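Local coordinates for dopamine N-acetyltransferase-like Protein (Tribolium castaneum, PDB 6V3T) that probably transfers acyl groups from coenzyme A thioesters, acetyl-CoA among them, to the amine of serotonin and related arylalkylamines, at residues A[98-112]-A[195-209]. Sequence-based numbering, arbitrary orientation.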
loop_
_atom_site.group_PDB
_atom_site.type_symbol
_atom_site.label_atom_id
_atom_site.label_comp_id
_atom_site.label_asym_id
_atom_site.label_seq_id
_atom_site.Cartn_x
_atom_site.Cartn_y
_atom_site.Cartn_z
ATOM N N ARG A 98 -14.735 -4.621 -3.842
ATOM C CA ARG A 98 -15.015 -4.087 -2.487
ATOM C C ARG A 98 -13.733 -3.423 -1.978
ATOM O O ARG A 98 -13.789 -2.243 -1.596
ATOM C CB ARG A 98 -15.591 -5.211 -1.623
ATOM C CG ARG A 98 -16.851 -5.806 -2.235
ATOM C CD ARG A 98 -17.496 -6.887 -1.401
ATOM N NE ARG A 98 -18.937 -6.710 -1.273
ATOM C CZ ARG A 98 -19.712 -7.432 -0.470
ATOM N NH1 ARG A 98 -21.010 -7.188 -0.408
ATOM N NH2 ARG A 98 -19.188 -8.395 0.273
ATOM N N ILE A 99 -12.603 -4.112 -2.093
ATOM C CA ILE A 99 -11.284 -3.545 -1.708
ATOM C C ILE A 99 -11.018 -2.302 -2.557
ATOM O O ILE A 99 -10.988 -1.195 -2.005
ATOM C CB ILE A 99 -10.153 -4.571 -1.868
ATOM C CG1 ILE A 99 -10.309 -5.753 -0.907
ATOM C CG2 ILE A 99 -8.812 -3.881 -1.701
ATOM C CD1 ILE A 99 -9.140 -6.712 -0.909
ATOM N N PHE A 100 -10.803 -2.480 -3.854
ATOM C CA PHE A 100 -10.192 -1.438 -4.713
ATOM C C PHE A 100 -11.214 -0.367 -5.098
ATOM O O PHE A 100 -10.809 0.765 -5.437
ATOM C CB PHE A 100 -9.538 -2.099 -5.912
ATOM C CG PHE A 100 -8.269 -2.813 -5.548
ATOM C CD1 PHE A 100 -7.168 -2.112 -5.121
ATOM C CD2 PHE A 100 -8.169 -4.181 -5.612
ATOM C CE1 PHE A 100 -5.991 -2.758 -4.784
ATOM C CE2 PHE A 100 -6.986 -4.824 -5.287
ATOM C CZ PHE A 100 -5.902 -4.110 -4.871
ATOM N N GLY A 101 -12.501 -0.695 -5.039
ATOM C CA GLY A 101 -13.580 0.295 -5.207
ATOM C C GLY A 101 -13.466 1.376 -4.159
ATOM O O GLY A 101 -13.484 2.559 -4.532
ATOM N N LEU A 102 -13.327 0.956 -2.895
ATOM C CA LEU A 102 -13.104 1.832 -1.714
ATOM C C LEU A 102 -11.847 2.674 -1.941
ATOM O O LEU A 102 -11.938 3.916 -1.854
ATOM C CB LEU A 102 -12.951 0.966 -0.461
ATOM C CG LEU A 102 -12.559 1.717 0.810
ATOM C CD1 LEU A 102 -13.673 2.656 1.245
ATOM C CD2 LEU A 102 -12.203 0.747 1.931
ATOM N N LEU A 103 -10.718 2.021 -2.210
ATOM C CA LEU A 103 -9.420 2.714 -2.392
ATOM C C LEU A 103 -9.553 3.774 -3.496
ATOM O O LEU A 103 -9.280 4.962 -3.224
ATOM C CB LEU A 103 -8.344 1.678 -2.712
ATOM C CG LEU A 103 -8.004 0.734 -1.560
ATOM C CD1 LEU A 103 -6.829 -0.152 -1.909
ATOM C CD2 LEU A 103 -7.692 1.502 -0.288
ATOM N N ASN A 104 -9.983 3.376 -4.691
ATOM C CA ASN A 104 -9.959 4.264 -5.878
ATOM C C ASN A 104 -11.030 5.355 -5.709
ATOM O O ASN A 104 -10.710 6.524 -5.972
ATOM C CB ASN A 104 -10.022 3.435 -7.159
ATOM C CG ASN A 104 -8.757 2.624 -7.379
ATOM O OD1 ASN A 104 -7.734 3.151 -7.802
ATOM N ND2 ASN A 104 -8.804 1.337 -7.100
ATOM N N ASN A 105 -12.233 5.016 -5.233
ATOM C CA ASN A 105 -13.296 6.021 -4.957
ATOM C C ASN A 105 -12.749 7.074 -3.989
ATOM O O ASN A 105 -12.758 8.266 -4.345
ATOM C CB ASN A 105 -14.575 5.406 -4.388
ATOM C CG ASN A 105 -15.441 4.770 -5.452
ATOM O OD1 ASN A 105 -15.090 4.777 -6.631
ATOM N ND2 ASN A 105 -16.572 4.219 -5.042
ATOM N N VAL A 106 -12.277 6.644 -2.817
ATOM C CA VAL A 106 -11.752 7.553 -1.756
ATOM C C VAL A 106 -10.694 8.463 -2.386
ATOM O O VAL A 106 -10.798 9.704 -2.230
ATOM C CB VAL A 106 -11.171 6.780 -0.557
ATOM C CG1 VAL A 106 -10.424 7.708 0.398
ATOM C CG2 VAL A 106 -12.246 6.005 0.190
ATOM N N ASN A 107 -9.708 7.866 -3.060
ATOM C CA ASN A 107 -8.600 8.618 -3.695
ATOM C C ASN A 107 -9.203 9.627 -4.669
ATOM O O ASN A 107 -8.939 10.835 -4.515
ATOM C CB ASN A 107 -7.596 7.686 -4.364
ATOM C CG ASN A 107 -6.424 7.382 -3.459
ATOM O OD1 ASN A 107 -5.430 8.102 -3.475
ATOM N ND2 ASN A 107 -6.542 6.337 -2.653
ATOM N N LYS A 108 -10.026 9.143 -5.601
ATOM C CA LYS A 108 -10.686 9.980 -6.636
ATOM C C LYS A 108 -11.438 11.131 -5.953
ATOM O O LYS A 108 -11.291 12.266 -6.404
ATOM C CB LYS A 108 -11.577 9.101 -7.516
ATOM C CG LYS A 108 -12.117 9.781 -8.759
ATOM C CD LYS A 108 -13.508 10.254 -8.541
ATOM C CE LYS A 108 -13.854 11.528 -9.260
ATOM N NZ LYS A 108 -14.082 11.285 -10.697
ATOM N N SER A 109 -12.131 10.856 -4.848
ATOM C CA SER A 109 -13.012 11.816 -4.135
ATOM C C SER A 109 -12.211 12.943 -3.481
ATOM O O SER A 109 -12.860 13.853 -2.970
ATOM C CB SER A 109 -13.873 11.115 -3.118
ATOM O OG SER A 109 -13.134 10.794 -1.952
ATOM N N ILE A 110 -10.875 12.876 -3.449
ATOM C CA ILE A 110 -9.995 14.036 -3.083
ATOM C C ILE A 110 -8.929 14.181 -4.165
ATOM O O ILE A 110 -7.959 13.424 -4.145
ATOM C CB ILE A 110 -9.351 13.911 -1.687
ATOM C CG1 ILE A 110 -9.400 12.486 -1.125
ATOM C CG2 ILE A 110 -9.961 14.917 -0.724
ATOM C CD1 ILE A 110 -8.107 11.719 -1.277
ATOM N N ASP A 111 -9.135 15.093 -5.105
ATOM C CA ASP A 111 -8.169 15.385 -6.192
ATOM C C ASP A 111 -6.921 15.949 -5.508
ATOM O O ASP A 111 -6.902 17.169 -5.236
ATOM C CB ASP A 111 -8.809 16.319 -7.229
ATOM C CG ASP A 111 -8.093 16.401 -8.566
ATOM O OD1 ASP A 111 -7.058 15.736 -8.731
ATOM O OD2 ASP A 111 -8.579 17.142 -9.425
ATOM N N LEU A 112 -5.964 15.082 -5.155
ATOM C CA LEU A 112 -4.698 15.512 -4.502
ATOM C C LEU A 112 -3.861 16.244 -5.548
ATOM O O LEU A 112 -3.244 17.273 -5.186
ATOM C CB LEU A 112 -3.948 14.314 -3.904
ATOM C CG LEU A 112 -4.519 13.739 -2.602
ATOM C CD1 LEU A 112 -3.655 12.596 -2.068
ATOM C CD2 LEU A 112 -4.683 14.818 -1.537
ATOM N N ILE A 195 -19.705 -4.627 5.312
ATOM C CA ILE A 195 -18.970 -5.159 4.119
ATOM C C ILE A 195 -17.496 -5.347 4.480
ATOM O O ILE A 195 -16.882 -6.332 4.021
ATOM C CB ILE A 195 -19.131 -4.207 2.919
ATOM C CG1 ILE A 195 -20.550 -4.277 2.354
ATOM C CG2 ILE A 195 -18.084 -4.478 1.846
ATOM C CD1 ILE A 195 -20.946 -3.075 1.545
ATOM N N TYR A 196 -16.949 -4.382 5.217
ATOM C CA TYR A 196 -15.600 -4.433 5.828
ATOM C C TYR A 196 -15.767 -4.703 7.318
ATOM O O TYR A 196 -15.739 -3.746 8.126
ATOM C CB TYR A 196 -14.852 -3.133 5.556
ATOM C CG TYR A 196 -14.964 -2.674 4.128
ATOM C CD1 TYR A 196 -14.327 -3.359 3.103
ATOM C CD2 TYR A 196 -15.734 -1.572 3.797
ATOM C CE1 TYR A 196 -14.431 -2.944 1.786
ATOM C CE2 TYR A 196 -15.852 -1.148 2.483
ATOM C CZ TYR A 196 -15.195 -1.833 1.477
ATOM O OH TYR A 196 -15.314 -1.413 0.188
ATOM N N ASP A 197 -15.988 -5.974 7.648
ATOM C CA ASP A 197 -15.939 -6.481 9.040
ATOM C C ASP A 197 -14.458 -6.574 9.419
ATOM O O ASP A 197 -13.876 -7.672 9.288
ATOM C CB ASP A 197 -16.709 -7.799 9.174
ATOM C CG ASP A 197 -17.177 -8.095 10.589
ATOM O OD1 ASP A 197 -17.824 -7.211 11.179
ATOM O OD2 ASP A 197 -16.886 -9.207 11.090
ATOM N N THR A 198 -13.858 -5.441 9.794
ATOM C CA THR A 198 -12.433 -5.326 10.205
ATOM C C THR A 198 -12.324 -5.644 11.697
ATOM O O THR A 198 -13.190 -5.169 12.460
ATOM C CB THR A 198 -11.866 -3.934 9.900
ATOM O OG1 THR A 198 -12.762 -2.974 10.458
ATOM C CG2 THR A 198 -11.679 -3.677 8.422
ATOM N N LYS A 199 -11.317 -6.427 12.091
ATOM C CA LYS A 199 -11.019 -6.711 13.519
ATOM C C LYS A 199 -10.174 -5.556 14.062
ATOM O O LYS A 199 -9.241 -5.125 13.359
ATOM C CB LYS A 199 -10.355 -8.083 13.682
ATOM C CG LYS A 199 -11.330 -9.258 13.699
ATOM C CD LYS A 199 -10.668 -10.612 13.527
ATOM C CE LYS A 199 -11.570 -11.642 12.878
ATOM N NZ LYS A 199 -10.800 -12.827 12.433
ATOM N N SER A 200 -10.536 -5.044 15.240
ATOM C CA SER A 200 -9.811 -3.955 15.946
ATOM C C SER A 200 -8.341 -4.346 16.063
ATOM O O SER A 200 -8.025 -5.536 16.120
ATOM C CB SER A 200 -10.425 -3.653 17.296
ATOM O OG SER A 200 -11.115 -2.404 17.278
ATOM N N PRO A 201 -7.393 -3.376 16.111
ATOM C CA PRO A 201 -7.696 -1.952 16.292
ATOM C C PRO A 201 -7.837 -1.112 15.013
ATOM O O PRO A 201 -7.785 0.105 15.114
ATOM C CB PRO A 201 -6.463 -1.470 17.078
ATOM C CG PRO A 201 -5.323 -2.358 16.605
ATOM C CD PRO A 201 -5.948 -3.614 16.030
ATOM N N HIS A 202 -8.032 -1.761 13.861
ATOM C CA HIS A 202 -8.070 -1.119 12.519
ATOM C C HIS A 202 -9.502 -0.709 12.174
ATOM O O HIS A 202 -10.104 -1.351 11.296
ATOM C CB HIS A 202 -7.456 -2.070 11.503
ATOM C CG HIS A 202 -6.086 -2.495 11.898
ATOM N ND1 HIS A 202 -5.447 -3.540 11.322
ATOM C CD2 HIS A 202 -5.234 -2.027 12.828
ATOM C CE1 HIS A 202 -4.247 -3.694 11.858
ATOM N NE2 HIS A 202 -4.092 -2.786 12.790
ATOM N N ASP A 203 -10.014 0.320 12.849
ATOM C CA ASP A 203 -11.444 0.728 12.796
ATOM C C ASP A 203 -11.665 1.727 11.654
ATOM O O ASP A 203 -12.844 2.081 11.424
ATOM C CB ASP A 203 -11.914 1.359 14.114
ATOM C CG ASP A 203 -11.718 0.505 15.357
ATOM O OD1 ASP A 203 -11.676 -0.740 15.218
ATOM O OD2 ASP A 203 -11.608 1.098 16.462
ATOM N N TYR A 204 -10.595 2.194 10.990
ATOM C CA TYR A 204 -10.688 3.210 9.907
ATOM C C TYR A 204 -9.427 3.243 9.035
ATOM O O TYR A 204 -8.338 2.834 9.481
ATOM C CB TYR A 204 -10.987 4.582 10.507
ATOM C CG TYR A 204 -10.092 4.975 11.652
ATOM C CD1 TYR A 204 -10.211 4.421 12.902
ATOM C CD2 TYR A 204 -9.113 5.918 11.492
ATOM C CE1 TYR A 204 -9.380 4.775 13.950
ATOM C CE2 TYR A 204 -8.288 6.306 12.534
ATOM C CZ TYR A 204 -8.413 5.730 13.772
ATOM O OH TYR A 204 -7.587 6.104 14.787
ATOM N N TYR A 205 -9.614 3.734 7.805
ATOM C CA TYR A 205 -8.595 3.864 6.728
ATOM C C TYR A 205 -8.334 5.355 6.505
ATOM O O TYR A 205 -9.304 6.144 6.352
ATOM C CB TYR A 205 -9.074 3.140 5.465
ATOM C CG TYR A 205 -8.595 3.652 4.124
ATOM C CD1 TYR A 205 -7.246 3.734 3.807
ATOM C CD2 TYR A 205 -9.502 3.965 3.126
ATOM C CE1 TYR A 205 -6.816 4.161 2.555
ATOM C CE2 TYR A 205 -9.093 4.388 1.871
ATOM C CZ TYR A 205 -7.744 4.490 1.582
ATOM O OH TYR A 205 -7.356 4.917 0.342
ATOM N N LYS A 206 -7.059 5.733 6.554
ATOM C CA LYS A 206 -6.612 7.117 6.312
ATOM C C LYS A 206 -5.786 7.135 5.043
ATOM O O LYS A 206 -4.885 6.280 4.923
ATOM C CB LYS A 206 -5.735 7.626 7.448
ATOM C CG LYS A 206 -6.473 8.114 8.677
ATOM C CD LYS A 206 -5.519 8.328 9.816
ATOM C CE LYS A 206 -6.099 9.114 10.960
ATOM N NZ LYS A 206 -5.029 9.448 11.921
ATOM N N VAL A 207 -6.098 8.065 4.144
ATOM C CA VAL A 207 -5.142 8.568 3.123
ATOM C C VAL A 207 -4.296 9.640 3.813
ATOM O O VAL A 207 -4.875 10.533 4.448
ATOM C CB VAL A 207 -5.857 9.075 1.858
ATOM C CG1 VAL A 207 -4.900 9.761 0.897
ATOM C CG2 VAL A 207 -6.570 7.938 1.150
ATOM N N MET A 208 -2.975 9.492 3.742
ATOM C CA MET A 208 -1.997 10.328 4.475
ATOM C C MET A 208 -0.923 10.782 3.494
ATOM O O MET A 208 -0.677 10.086 2.506
ATOM C CB MET A 208 -1.366 9.557 5.637
ATOM C CG MET A 208 -2.402 8.968 6.579
ATOM S SD MET A 208 -1.728 8.199 8.072
ATOM C CE MET A 208 -1.430 9.660 9.075
ATOM N N THR A 209 -0.310 11.916 3.790
ATOM C CA THR A 209 0.389 12.769 2.812
ATOM C C THR A 209 1.476 13.572 3.523
ATOM O O THR A 209 1.222 14.040 4.651
ATOM C CB THR A 209 -0.639 13.666 2.119
ATOM O OG1 THR A 209 -0.936 13.001 0.893
ATOM C CG2 THR A 209 -0.158 15.083 1.886
#
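On alternate positions of strand 204-209, Tyr205 packs on Leu102, Leu103 and Val106 of helix 98-108, and Val207 on Val106, a worked example of how a helix covers one face of the mixed sheet in the acetyltransferase (GNAT) fold. The two axes pass 10.1 Å apart at 46°, and the surface between them is mostly apolar. Leu103 CD2 lies obliquely against the phenol end of Tyr205, 3.5 Å from its CZ, while Val106, pointing back at the oncoming Tyr205 side chain, also meets its ring obliquely, CG1 3.9 Å from Tyr205 CE2. With chi1 at 170°, that CG1 lies anti to the backbone N and also reaches Val207 CG2. Beyond the helix, Leu112 CD1 packs on Val207 CG1 and lies against the OG1 of Thr209. Ile99, on a different side of the helix, touches the bound acetyl-CoA, and the side chain of Tyr205 lies near that of Thr163, an acetyl-CoA-binding residue, consistent with both elements bordering the cofactor site.

One polar side chain lies among these apolar contacts. Asn107 crosses Tyr205 at about a right angle, and its ND2 lies near the hydroxyl without bonding to it; ND2 donates instead to Leu103 O, lying in the amide plane, and to Asp161 OD1 on a neighbouring strand.

Tyr196, in the loop before the strand, combines both kinds of contact. Its ring is sandwiched between Ile195 CG2 and Leu102 CD2, the latter making a CH-pi contact 4.2 Å from the ring centroid. A phenylalanine here would probably keep this sandwich but leave Arg98 O without its partner from the loop, loosening the tie to the helix. Arg98 itself lays one guanidinium face over Ile195 CG2, while its carbonyl O, near the plane of the Tyr196 ring, accepts the hydrogen bond from Tyr196 OH at 2.5 Å.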